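Local structure of 4-methyl-5(B-hydroxyethyl)-thiazole monophosphate biosynthesis enzyme (Vibrio cholerae O1 biovar El Tor, 3OT1) at residues 31-37 with 173-178; 107-111 with 165-169; 126-130 with 142-148. The protein is a DJ-1/PfpI-family protein of unproven function that may take part in making the thiazole monophosphate precursor of thiamine. Residues are numbered along the deposited sequence.

Contact 1. Residues 31-37 with 173-178; sequences TLVRAGF and MIALLA
Ile174 is the centrepiece of this apolar contact between two helix ends, residues 31-37 and 173-178. The m,t rotamer of Ile174 extends its CD1 between Thr31 and Ala35: Ile174 CD1 lies 3.5 Å from Ala35 CB and 3.7 Å from Thr31 CG2, while Ile174 CG1 lies 3.8 Å from Leu32 CD2 and 3.9 Å from Phe37 CE2. A small alanine suits position 35, where the backbones come close; the nearest CA pair is Leu32 and Ile174, 7.0 Å apart. Leu32 (m,t) also brings CD1 to 4.1 Å from CE of Met173, a selenomethionine in the m,t,p conformation. The first helix stops in a Schellman motif, with Phe37 N bonded to Leu32 O (3.1 Å) and Gly36 N to Val33 O (3.0 Å); Gly36, at phi 84°, takes a conformation that favours glycine. This turn delivers Phe37 (chi1 m, chi2 -9°) to the second helix, where CZ meets Ala178 CB at 3.7 Å, at the ring edge, and CE2 meets Leu177 CD1 at 4.0 Å. Ile12 of strand 11-16, inside the sheet, packs on Leu32, Phe37 and Leu177, so both helices cover the sheet together. With no hydrogen bond across, their association here rests on hydrophobic burial and shape fit.

Contact 2. Residues 107-111 with 165-169; sequences VAAIC and TALEF
Residues 107-110 are extended and end strand 106-110, whereas residues 166-169 form the first turn of helix 166-178, with Phe169 N bonded to Thr165 O at 2.9 Å. The nearest CA pair, Ile110 and Ala166, is 7.5 Å apart. After Ile110 the backbone swings to phi 65°, psi -126° at Cys111. Strand alternation turns the CA-to-CB bonds of Ala108 and Ile110 toward the helix and that of Ala109 away, to pack on Pro114 and Phe118 of helix 113-119. The sheet is thus covered by helices on both faces, in the alpha/beta sandwich of the DJ-1/PfpI family; the strained turn at Cys111, beside Glu24, resembles the nucleophile elbow in which DJ-1 relatives hold their reactive cysteine. Phe169 (chi1 t, chi2 76°) spans the gap, its CZ reaching 3.5 Å from both Ala108 CB and Ala109 N, the latter at the ring edge; methyl-sized Ala108 leaves room for the ring. Ile110 covers one ring face in a CH-pi contact, CB 4.2 Å from the Phe169 centroid and 16° off the normal. The t,t rotamer of Ile110 carries Ile110 CD1 onward to 3.6 Å from Ala166 CA, 4.0 Å from Phe169 CD2 and 3.8 Å from Thr165 OG1. Thr165 takes chi1 p, and its OG1 hydrogen-bonds to Ser160 OG and Gly162 N, which satisfies a polar group in this buried setting.

Contact 3. Residues 126-130 with 142-148; sequences GARMT and ERLSRQR
The guanidinium of Arg143 pairs with its neighbour Glu142 in a salt bridge, NE to OE2 at 2.8 Å and NH1 to OE1 at 3.0 Å, while its NH2 crosses to Gly126 O at 2.8 Å. The m,m,p folding of the Arg143 side chain permits both. At the other end Thr130 OG1 (chi1 t) donates to Ser145 O at 2.7 Å. Between these the backbones run roughly side by side, their end-to-end directions 34° apart: Met129 N bonds to Arg143 O at 3.2 Å and Ser145 N to Met129 O at 2.9 Å, so Met129 embraces Leu144 in a parallel bridge, CA atoms 5.5 Å apart. Arg128 (m,t,p) folds over the 142-148 segment, one guanidinium face over Arg143 C, and Arg128 NH1 gives a weak hydrogen bond to Leu144 O at 3.1 Å. Two waters link Arg128 to Gln147: one lies 3.2 Å from Arg128 NH1 and 2.7 Å from Gln147 OE1, the other 3.0 Å from Arg128 NE and 2.9 Å from that same OE1. Ser145 OG donates to Gln147 OE1 at 2.5 Å and accepts from Gln147 N at 3.0 Å. Packing follows: Arg128 CG lies over the face of the Arg143 guanidinium, although Arg128 NH2 and Arg143 NH1, of like charge, come within 4.2 Å; the Glu142 carboxylate offsets the charge of Arg143. Thr130 CG2 is 3.4 Å from Gln147 O, and Leu144 turns to Phe136. Gly126's phi of 87° suits glycine. These features make a single parallel bridge with an ST turn at Ser145, between helix 113-119 and strand 149-152, outermost of the DJ-1/PfpI sheet within this chain.

Overall arrangement
Helix 166-178 joins contacts 1 and 2, whose centres are 13 Å apart: Met173 SE packs 3.8 Å from Ala108 CB, and Thr31 OG1, which is hydrogen-bonded to Ile27 O, packs 3.6 Å from Leu167 CD1. Contact 3 sits as far from contact 2, also 13 Å between centres, and is tied to it by the salt bridge from Arg148 NH2 to Glu168 OE2 at 2.9 Å. Contacts 1 and 3 do not touch; their centres are 23 Å apart and their nearest atoms about 11 Å. The probable reactive site, inferred from DJ-1 relatives, lies at Cys111, where the strand of contact 2 ends beside Glu24, on the same helix 22-34 whose far end enters contact 1.

Contact 1. Residues 31-37 with 173-178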
ATOM      1  N   THR A  31       8.511   0.209   0.553  1.00  4.54           N
ATOM      2  CA  THR A  31       9.224   1.432   0.890  1.00  4.45           C
ATOM      3  C   THR A  31      10.608   1.139   1.436  1.00  4.46           C
ATOM      4  O   THR A  31      11.588   1.799   1.074  1.00  4.83           O
ATOM      5  CB  THR A  31       8.392   2.304   1.858  1.00  4.78           C
ATOM      6  OG1 THR A  31       7.125   2.591   1.250  1.00  5.83           O
ATOM      7  CG2 THR A  31       9.070   3.625   2.163  1.00  6.11           C
ATOM      8  N   LEU A  32      10.719   0.143   2.299  1.00  4.06           N
ATOM      9  CA  LEU A  32      12.033  -0.200   2.828  1.00  4.20           C
ATOM     10  C   LEU A  32      12.953  -0.784   1.763  1.00  4.06           C
ATOM     11  O   LEU A  32      14.149  -0.493   1.788  1.00  5.10           O
ATOM     12  CB  LEU A  32      11.878  -1.156   4.013  1.00  5.08           C
ATOM     13  CG  LEU A  32      11.212  -0.573   5.256  1.00  7.49           C
ATOM     14  CD1 LEU A  32      10.828  -1.671   6.248  1.00 10.46           C
ATOM     15  CD2 LEU A  32      12.129   0.449   5.888  1.00 13.47           C
ATOM     16  N   VAL A  33      12.416  -1.566   0.832  1.00  4.42           N
ATOM     17  CA  VAL A  33      13.221  -2.072  -0.264  1.00  4.25           C
ATOM     18  C   VAL A  33      13.734  -0.917  -1.151  1.00  4.62           C
ATOM     19  O   VAL A  33      14.874  -0.933  -1.623  1.00  4.62           O
ATOM     20  CB  VAL A  33      12.444  -3.149  -1.059  1.00  4.36           C
ATOM     21  CG1 VAL A  33      13.162  -3.478  -2.345  1.00  5.28           C
ATOM     22  CG2 VAL A  33      12.262  -4.400  -0.194  1.00  6.21           C
ATOM     23  N   ARG A  34      12.914   0.098  -1.355  1.00  4.20           N
ATOM     24  CA  ARG A  34      13.319   1.272  -2.093  1.00  4.54           C
ATOM     25  C   ARG A  34      14.505   1.983  -1.461  1.00  4.98           C
ATOM     26  O   ARG A  34      15.275   2.668  -2.144  1.00  5.51           O
ATOM     27  CB  ARG A  34      12.158   2.268  -2.252  1.00  4.47           C
ATOM     28  CG  ARG A  34      11.083   1.806  -3.238  1.00  4.62           C
ATOM     29  CD  ARG A  34       9.851   2.677  -3.130  1.00  5.80           C
ATOM     30  NE  ARG A  34       8.855   2.366  -4.150  1.00  4.65           N
ATOM     31  CZ  ARG A  34       8.497   3.135  -5.172  1.00  4.39           C
ATOM     32  NH1 ARG A  34       9.032   4.329  -5.361  1.00  5.33           N
ATOM     33  NH2 ARG A  34       7.555   2.672  -5.989  1.00  5.07           N
ATOM     34  N   ALA A  35      14.598   1.863  -0.143  1.00  4.63           N
ATOM     35  CA  ALA A  35      15.674   2.458   0.645  1.00  4.96           C
ATOM     36  C   ALA A  35      16.906   1.576   0.728  1.00  5.23           C
ATOM     37  O   ALA A  35      17.849   1.920   1.448  1.00  7.76           O
ATOM     38  CB  ALA A  35      15.172   2.791   2.053  1.00  6.40           C
ATOM     39  N   GLY A  36      16.942   0.468  -0.002  1.00  4.66           N
ATOM     40  CA  GLY A  36      18.114  -0.391  -0.039  1.00  6.09           C
ATOM     41  C   GLY A  36      18.183  -1.384   1.103  1.00  6.19           C
ATOM     42  O   GLY A  36      19.217  -2.014   1.310  1.00  7.78           O
ATOM     43  N   PHE A  37      17.101  -1.544   1.864  1.00  6.03           N
ATOM     44  CA  PHE A  37      17.108  -2.459   2.973  0.50  6.61           C
ATOM     45  C   PHE A  37      16.805  -3.895   2.456  1.00  7.51           C
ATOM     46  O   PHE A  37      16.168  -4.091   1.406  1.00  8.68           O
ATOM     47  CB  PHE A  37      16.116  -1.990   4.062  0.50  7.02           C
ATOM     48  CG  PHE A  37      16.409  -0.597   4.688  0.50  5.60           C
ATOM     49  CD1 PHE A  37      17.577   0.125   4.442  0.50  6.06           C
ATOM     50  CD2 PHE A  37      15.504  -0.056   5.582  0.50  7.77           C
ATOM     51  CE1 PHE A  37      17.802   1.363   5.060  0.50  6.45           C
ATOM     52  CE2 PHE A  37      15.722   1.172   6.205  0.50  7.79           C
ATOM     53  CZ  PHE A  37      16.874   1.877   5.952  0.50  6.99           C
HETATM   54  N   MSE A 173      10.712   5.244   9.546  1.00  5.63           N
HETATM   55  CA  MSE A 173      11.623   4.145   9.848  1.00  5.99           C
HETATM   56  C   MSE A 173      12.951   4.317   9.129  1.00  5.78           C
HETATM   57  O   MSE A 173      14.010   4.151   9.722  1.00  6.57           O
HETATM   58  CB  MSE A 173      11.041   2.795   9.434  1.00  7.12           C
HETATM   59  CG  MSE A 173       9.933   2.218  10.269  1.00  8.65           C
HETATM   60 SE   MSE A 173       9.442   0.447   9.719  1.00 14.23          SE
HETATM   61  CE  MSE A 173      10.924  -0.096  10.084  1.00  7.48           C
ATOM     62  N   ILE A 174      12.897   4.643   7.853  1.00  5.42           N
ATOM     63  CA  ILE A 174      14.120   4.896   7.095  1.00  6.19           C
ATOM     64  C   ILE A 174      14.918   6.038   7.703  1.00  5.82           C
ATOM     65  O   ILE A 174      16.147   5.937   7.856  1.00  6.28           O
ATOM     66  CB  ILE A 174      13.823   5.175   5.614  1.00  5.38           C
ATOM     67  CG1 ILE A 174      13.219   3.946   4.931  1.00  6.27           C
ATOM     68  CG2 ILE A 174      15.097   5.592   4.865  1.00  6.33           C
ATOM     69  CD1 ILE A 174      12.445   4.292   3.645  1.00  8.78           C
ATOM     70  N   ALA A 175      14.237   7.130   8.034  1.00  5.27           N
ATOM     71  CA  ALA A 175      14.918   8.281   8.623  1.00  5.72           C
ATOM     72  C   ALA A 175      15.655   7.871   9.908  1.00  6.15           C
ATOM     73  O   ALA A 175      16.818   8.273  10.109  1.00  7.56           O
ATOM     74  CB  ALA A 175      13.952   9.411   8.871  1.00  6.91           C
ATOM     75  N   LEU A 176      15.008   7.076  10.757  1.00  6.37           N
ATOM     76  CA  LEU A 176      15.617   6.633  12.016  1.00  7.28           C
ATOM     77  C   LEU A 176      16.785   5.701  11.794  1.00  7.43           C
ATOM     78  O   LEU A 176      17.802   5.785  12.485  1.00  9.55           O
ATOM     79  CB  LEU A 176      14.569   5.945  12.899  1.00  7.95           C
ATOM     80  CG  LEU A 176      13.525   6.879  13.493  1.00  8.36           C
ATOM     81  CD1 LEU A 176      12.348   6.110  14.017  1.00 10.25           C
ATOM     82  CD2 LEU A 176      14.118   7.759  14.594  1.00 10.34           C
ATOM     83  N   LEU A 177      16.642   4.778  10.855  1.00  7.18           N
ATOM     84  CA  LEU A 177      17.648   3.719  10.658  1.00  8.31           C
ATOM     85  C   LEU A 177      18.834   4.174   9.809  1.00  8.34           C
ATOM     86  O   LEU A 177      19.945   3.694   9.995  1.00 10.19           O
ATOM     87  CB  LEU A 177      17.014   2.492  10.022  1.00  8.49           C
ATOM     88  CG  LEU A 177      16.050   1.717  10.922  1.00  8.42           C
ATOM     89  CD1 LEU A 177      15.254   0.710  10.128  1.00 10.12           C
ATOM     90  CD2 LEU A 177      16.812   1.060  12.061  1.00 11.39           C
ATOM     91  N   ALA A 178      18.607   5.067   8.863  1.00  8.15           N
ATOM     92  CA  ALA A 178      19.591   5.381   7.826  1.00  8.82           C
ATOM     93  C   ALA A 178      19.755   6.862   7.571  1.00  8.91           C
ATOM     94  O   ALA A 178      20.581   7.223   6.747  1.00  9.88           O
ATOM     95  CB  ALA A 178      19.254   4.675   6.521  1.00 10.44           C
TER

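Contact 2. Residues 107-111 with 165-169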
ATOM      1  N   VAL A 107      11.776  -1.243  17.181  1.00  5.19           N
ATOM      2  CA  VAL A 107      10.537  -1.966  16.955  1.00  5.65           C
ATOM      3  C   VAL A 107       9.520  -0.935  16.488  1.00  5.29           C
ATOM      4  O   VAL A 107       9.365   0.124  17.103  1.00  5.53           O
ATOM      5  CB  VAL A 107      10.081  -2.715  18.202  1.00  5.72           C
ATOM      6  CG1 VAL A 107       8.700  -3.337  17.953  1.00  7.42           C
ATOM      7  CG2 VAL A 107      11.128  -3.770  18.596  1.00  6.56           C
ATOM      8  N   ALA A 108       8.853  -1.263  15.381  1.00  5.34           N
ATOM      9  CA  ALA A 108       7.898  -0.361  14.746  1.00  5.23           C
ATOM     10  C   ALA A 108       6.587  -1.105  14.576  1.00  5.41           C
ATOM     11  O   ALA A 108       6.604  -2.258  14.183  1.00  6.53           O
ATOM     12  CB  ALA A 108       8.454   0.080  13.388  1.00  6.67           C
ATOM     13  N   ALA A 109       5.469  -0.468  14.863  1.00  5.18           N
ATOM     14  CA  ALA A 109       4.174  -1.112  14.716  1.00  5.23           C
ATOM     15  C   ALA A 109       3.095  -0.114  14.361  1.00  5.27           C
ATOM     16  O   ALA A 109       3.142   1.040  14.763  1.00  5.56           O
ATOM     17  CB  ALA A 109       3.792  -1.846  16.006  1.00  6.59           C
ATOM     18  N   ILE A 110       2.088  -0.577  13.625  1.00  5.01           N
ATOM     19  CA  ILE A 110       1.055   0.295  13.112  1.00  4.85           C
ATOM     20  C   ILE A 110      -0.328  -0.272  13.377  1.00  5.17           C
ATOM     21  O   ILE A 110      -0.514  -1.479  13.507  1.00  5.90           O
ATOM     22  CB  ILE A 110       1.309   0.566  11.599  1.00  5.09           C
ATOM     23  CG1 ILE A 110       0.400   1.652  11.002  1.00  5.73           C
ATOM     24  CG2 ILE A 110       1.274  -0.720  10.791  1.00  5.72           C
ATOM     25  CD1 ILE A 110       0.907   2.179   9.676  1.00  6.28           C
ATOM     26  N   CYS A 111      -1.302   0.642  13.359  1.00  5.85           N
ATOM     27  CA  CYS A 111      -2.708   0.292  13.327  1.00  6.43           C
ATOM     28  C   CYS A 111      -3.168  -0.441  14.599  1.00  6.45           C
ATOM     29  O   CYS A 111      -2.990   0.084  15.689  1.00  6.75           O
ATOM     30  CB  CYS A 111      -2.914  -0.494  12.012  1.00  7.43           C
ATOM     31  SG  CYS A 111      -4.512  -1.062  11.531  1.00  9.23           S
ATOM     32  N   THR A 165      -1.493   6.302   7.097  1.00  5.45           N
ATOM     33  CA  THR A 165      -0.224   6.755   7.672  1.00  4.88           C
ATOM     34  C   THR A 165       0.929   5.806   7.381  1.00  4.73           C
ATOM     35  O   THR A 165       2.045   6.049   7.835  1.00  5.20           O
ATOM     36  CB  THR A 165      -0.329   6.990   9.211  1.00  5.36           C
ATOM     37  OG1 THR A 165      -0.472   5.732   9.867  1.00  5.33           O
ATOM     38  CG2 THR A 165      -1.477   7.945   9.573  1.00  6.71           C
ATOM     39  N   ALA A 166       0.697   4.738   6.628  1.00  4.63           N
ATOM     40  CA  ALA A 166       1.690   3.701   6.481  1.00  5.16           C
ATOM     41  C   ALA A 166       2.939   4.191   5.730  1.00  4.52           C
ATOM     42  O   ALA A 166       4.048   3.808   6.065  1.00  4.86           O
ATOM     43  CB  ALA A 166       1.102   2.448   5.831  1.00  5.97           C
ATOM     44  N   LEU A 167       2.742   4.990   4.679  1.00  5.32           N
ATOM     45  CA  LEU A 167       3.874   5.536   3.957  0.60  5.73           C
ATOM     46  C   LEU A 167       4.710   6.465   4.861  1.00  4.61           C
ATOM     47  O   LEU A 167       5.941   6.385   4.910  1.00  4.97           O
ATOM     48  CB  LEU A 167       3.352   6.242   2.730  0.60  6.69           C
ATOM     49  CG  LEU A 167       4.368   6.795   1.767  0.60  8.76           C
ATOM     50  CD1 LEU A 167       5.445   5.788   1.475  0.60  9.40           C
ATOM     51  CD2 LEU A 167       3.668   7.255   0.480  0.60 10.13           C
ATOM     52  N   GLU A 168       4.030   7.349   5.595  1.00  5.18           N
ATOM     53  CA  GLU A 168       4.697   8.233   6.545  1.00  5.00           C
ATOM     54  C   GLU A 168       5.487   7.428   7.570  1.00  4.49           C
ATOM     55  O   GLU A 168       6.617   7.774   7.901  1.00  5.37           O
ATOM     56  CB  GLU A 168       3.656   9.091   7.272  1.00  5.53           C
ATOM     57  CG  GLU A 168       2.984  10.109   6.388  1.00  6.09           C
ATOM     58  CD  GLU A 168       1.631  10.509   6.937  1.00  6.62           C
ATOM     59  OE1 GLU A 168       1.594  11.290   7.893  1.00  8.75           O
ATOM     60  OE2 GLU A 168       0.602  10.019   6.433  1.00  7.83           O
ATOM     61  N   PHE A 169       4.907   6.350   8.056  1.00  4.60           N
ATOM     62  CA  PHE A 169       5.528   5.457   9.037  1.00  4.85           C
ATOM     63  C   PHE A 169       6.773   4.790   8.464  1.00  4.73           C
ATOM     64  O   PHE A 169       7.832   4.763   9.115  1.00  4.77           O
ATOM     65  CB  PHE A 169       4.452   4.438   9.434  1.00  5.35           C
ATOM     66  CG  PHE A 169       4.913   3.217  10.194  1.00  4.92           C
ATOM     67  CD1 PHE A 169       5.252   3.281  11.535  1.00  5.18           C
ATOM     68  CD2 PHE A 169       4.860   1.974   9.602  1.00  5.23           C
ATOM     69  CE1 PHE A 169       5.529   2.147  12.233  1.00  5.77           C
ATOM     70  CE2 PHE A 169       5.169   0.833  10.301  1.00  6.37           C
ATOM     71  CZ  PHE A 169       5.513   0.925  11.621  1.00  6.01           C
TER

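Contact 3. Residues 126-130 with 142-148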
ATOM      1  N   GLY A 126       4.985   1.701  29.742  1.00 12.22           N
ATOM      2  CA  GLY A 126       5.536   3.016  29.993  1.00 12.31           C
ATOM      3  C   GLY A 126       5.876   3.843  28.765  1.00 11.61           C
ATOM      4  O   GLY A 126       6.169   5.018  28.901  1.00 12.56           O
ATOM      5  N   ALA A 127       5.790   3.273  27.566  1.00 10.63           N
ATOM      6  CA  ALA A 127       6.131   4.016  26.347  1.00 10.04           C
ATOM      7  C   ALA A 127       4.972   4.859  25.859  1.00  9.11           C
ATOM      8  O   ALA A 127       3.815   4.443  25.958  1.00 10.19           O
ATOM      9  CB  ALA A 127       6.540   3.066  25.233  1.00  9.84           C
ATOM     10  N   ARG A 128       5.283   6.025  25.316  1.00  9.61           N
ATOM     11  CA  ARG A 128       4.319   6.778  24.524  1.00  9.19           C
ATOM     12  C   ARG A 128       4.111   6.046  23.207  1.00  8.16           C
ATOM     13  O   ARG A 128       5.083   5.588  22.586  1.00  8.54           O
ATOM     14  CB  ARG A 128       4.816   8.195  24.246  1.00 10.21           C
ATOM     15  CG  ARG A 128       4.960   9.050  25.473  1.00 14.49           C
ATOM     16  CD  ARG A 128       5.003  10.522  25.169  1.00 21.01           C
ATOM     17  NE  ARG A 128       3.849  10.961  24.375  1.00 25.58           N
ATOM     18  CZ  ARG A 128       2.613  11.193  24.838  1.00 28.12           C
ATOM     19  NH1 ARG A 128       1.670  11.608  23.991  1.00 29.12           N
ATOM     20  NH2 ARG A 128       2.307  11.034  26.128  1.00 29.40           N
HETATM   21  N   MSE A 129       2.851   5.939  22.781  1.00  7.27           N
HETATM   22  CA  MSE A 129       2.526   5.294  21.524  1.00  7.35           C
HETATM   23  C   MSE A 129       1.205   5.764  21.000  1.00  6.87           C
HETATM   24  O   MSE A 129       0.336   6.207  21.746  1.00  7.52           O
HETATM   25  CB  MSE A 129       2.525   3.771  21.659  1.00  6.96           C
HETATM   26  CG  MSE A 129       1.493   3.233  22.639  1.00  7.45           C
HETATM   27 SE   MSE A 129       1.594   1.318  22.876  1.00 10.98          SE
HETATM   28  CE  MSE A 129       3.210   1.206  23.893  1.00 10.44           C
ATOM     29  N   THR A 130       1.072   5.612  19.683  1.00  6.54           N
ATOM     30  CA  THR A 130      -0.205   5.778  19.012  1.00  6.24           C
ATOM     31  C   THR A 130      -0.641   4.428  18.450  1.00  6.00           C
ATOM     32  O   THR A 130       0.052   3.410  18.579  1.00  6.37           O
ATOM     33  CB  THR A 130      -0.159   6.866  17.918  1.00  5.89           C
ATOM     34  OG1 THR A 130      -1.484   7.247  17.569  1.00  6.62           O
ATOM     35  CG2 THR A 130       0.570   6.449  16.667  1.00  6.68           C
ATOM     36  N   GLU A 142      -2.503   8.761  29.581  1.00 14.90           N
ATOM     37  CA  GLU A 142      -1.344   9.630  29.767  1.00 15.75           C
ATOM     38  C   GLU A 142      -0.197   9.256  28.822  1.00 14.76           C
ATOM     39  O   GLU A 142       0.701  10.059  28.623  1.00 16.56           O
ATOM     40  CB  GLU A 142      -0.893   9.620  31.244  1.00 16.97           C
ATOM     41  CG  GLU A 142       0.221  10.624  31.591  1.00 20.66           C
ATOM     42  CD  GLU A 142       1.626  10.080  31.341  1.00 23.23           C
ATOM     43  OE1 GLU A 142       2.562  10.894  31.179  1.00 25.63           O
ATOM     44  OE2 GLU A 142       1.790   8.841  31.291  1.00 25.02           O
ATOM     45  N   ARG A 143      -0.242   8.057  28.234  1.00 12.89           N
ATOM     46  CA  ARG A 143       0.795   7.605  27.283  1.00 12.42           C
ATOM     47  C   ARG A 143       0.345   7.692  25.827  1.00 11.76           C
ATOM     48  O   ARG A 143       1.156   7.507  24.925  1.00 12.58           O
ATOM     49  CB  ARG A 143       1.178   6.157  27.579  1.00 12.31           C
ATOM     50  CG  ARG A 143       1.779   5.893  28.972  1.00 14.45           C
ATOM     51  CD  ARG A 143       3.240   6.299  29.056  1.00 14.96           C
ATOM     52  NE  ARG A 143       3.445   7.730  29.280  1.00 16.83           N
ATOM     53  CZ  ARG A 143       4.598   8.388  29.113  1.00 18.61           C
ATOM     54  NH1 ARG A 143       4.657   9.696  29.378  1.00 20.73           N
ATOM     55  NH2 ARG A 143       5.700   7.764  28.698  1.00 18.06           N
ATOM     56  N   LEU A 144      -0.940   7.933  25.591  1.00 10.55           N
ATOM     57  CA  LEU A 144      -1.467   7.965  24.219  1.00 10.33           C
ATOM     58  C   LEU A 144      -0.973   9.190  23.462  1.00  9.85           C
ATOM     59  O   LEU A 144      -1.137  10.317  23.915  1.00 11.48           O
ATOM     60  CB  LEU A 144      -2.998   7.966  24.230  1.00 11.00           C
ATOM     61  CG  LEU A 144      -3.657   8.035  22.838  1.00 10.81           C
ATOM     62  CD1 LEU A 144      -3.393   6.799  21.963  1.00 11.27           C
ATOM     63  CD2 LEU A 144      -5.161   8.256  23.065  1.00 13.45           C
ATOM     64  N   SER A 145      -0.390   8.948  22.289  1.00  9.00           N
ATOM     65  CA  SER A 145      -0.115   9.972  21.315  1.00  8.66           C
ATOM     66  C   SER A 145      -1.184   9.940  20.219  1.00  8.16           C
ATOM     67  O   SER A 145      -1.598   8.848  19.783  1.00  8.72           O
ATOM     68  CB  SER A 145       1.232   9.698  20.682  1.00  8.06           C
ATOM     69  OG  SER A 145       1.458  10.594  19.623  1.00  8.80           O
ATOM     70  N   ARG A 146      -1.587  11.116  19.746  1.00  8.52           N
ATOM     71  CA  ARG A 146      -2.448  11.245  18.573  0.50  8.66           C
ATOM     72  C   ARG A 146      -1.672  11.695  17.347  1.00  8.10           C
ATOM     73  O   ARG A 146      -2.265  12.078  16.342  1.00  9.26           O
ATOM     74  CB  ARG A 146      -3.609  12.206  18.848  0.50  9.22           C
ATOM     75  CG  ARG A 146      -4.565  11.666  19.897  0.50 10.20           C
ATOM     76  CD  ARG A 146      -5.628  12.672  20.316  0.50 13.51           C
ATOM     77  NE  ARG A 146      -6.581  12.056  21.236  0.50 16.10           N
ATOM     78  CZ  ARG A 146      -6.357  11.845  22.529  0.50 16.77           C
ATOM     79  NH1 ARG A 146      -7.293  11.272  23.272  0.50 17.91           N
ATOM     80  NH2 ARG A 146      -5.212  12.210  23.091  0.50 18.15           N
ATOM     81  N   GLN A 147      -0.349  11.641  17.420  1.00  7.75           N
ATOM     82  CA  GLN A 147       0.453  11.877  16.227  0.50  7.64           C
ATOM     83  C   GLN A 147       0.191  10.786  15.206  1.00  7.17           C
ATOM     84  O   GLN A 147      -0.021   9.624  15.561  1.00  8.08           O
ATOM     85  CB  GLN A 147       1.931  11.835  16.549  0.50  7.60           C
ATOM     86  CG  GLN A 147       2.431  12.896  17.486  0.50  9.03           C
ATOM     87  CD  GLN A 147       3.695  12.431  18.129  0.50 11.10           C
ATOM     88  OE1 GLN A 147       3.679  11.657  19.087  0.50 11.61           O
ATOM     89  NE2 GLN A 147       4.801  12.836  17.566  0.50 12.61           N
ATOM     90  N   ARG A 148       0.231  11.162  13.938  1.00  7.23           N
ATOM     91  CA  ARG A 148       0.141  10.180  12.862  1.00  6.86           C
ATOM     92  C   ARG A 148       1.285   9.175  12.944  1.00  6.31           C
ATOM     93  O   ARG A 148       1.056   7.985  12.686  1.00  6.83           O
ATOM     94  CB  ARG A 148       0.130  10.875  11.494  1.00  7.47           C
ATOM     95  CG  ARG A 148      -1.120  11.711  11.250  1.00  8.26           C
ATOM     96  CD  ARG A 148      -1.052  12.494   9.970  1.00  8.96           C
ATOM     97  NE  ARG A 148      -1.106  11.643   8.799  1.00  8.23           N
ATOM     98  CZ  ARG A 148      -2.219  11.128   8.278  1.00  6.94           C
ATOM     99  NH1 ARG A 148      -3.407  11.381   8.809  1.00  8.20           N
ATOM    100  NH2 ARG A 148      -2.119  10.381   7.200  1.00  8.12           N
TER
HETATM  101  O   HOH W   1       2.613  12.847  21.234  1.00 23.18           O
HETATM  102  O   HOH W   2       4.891  11.672  21.689  1.00 36.67           O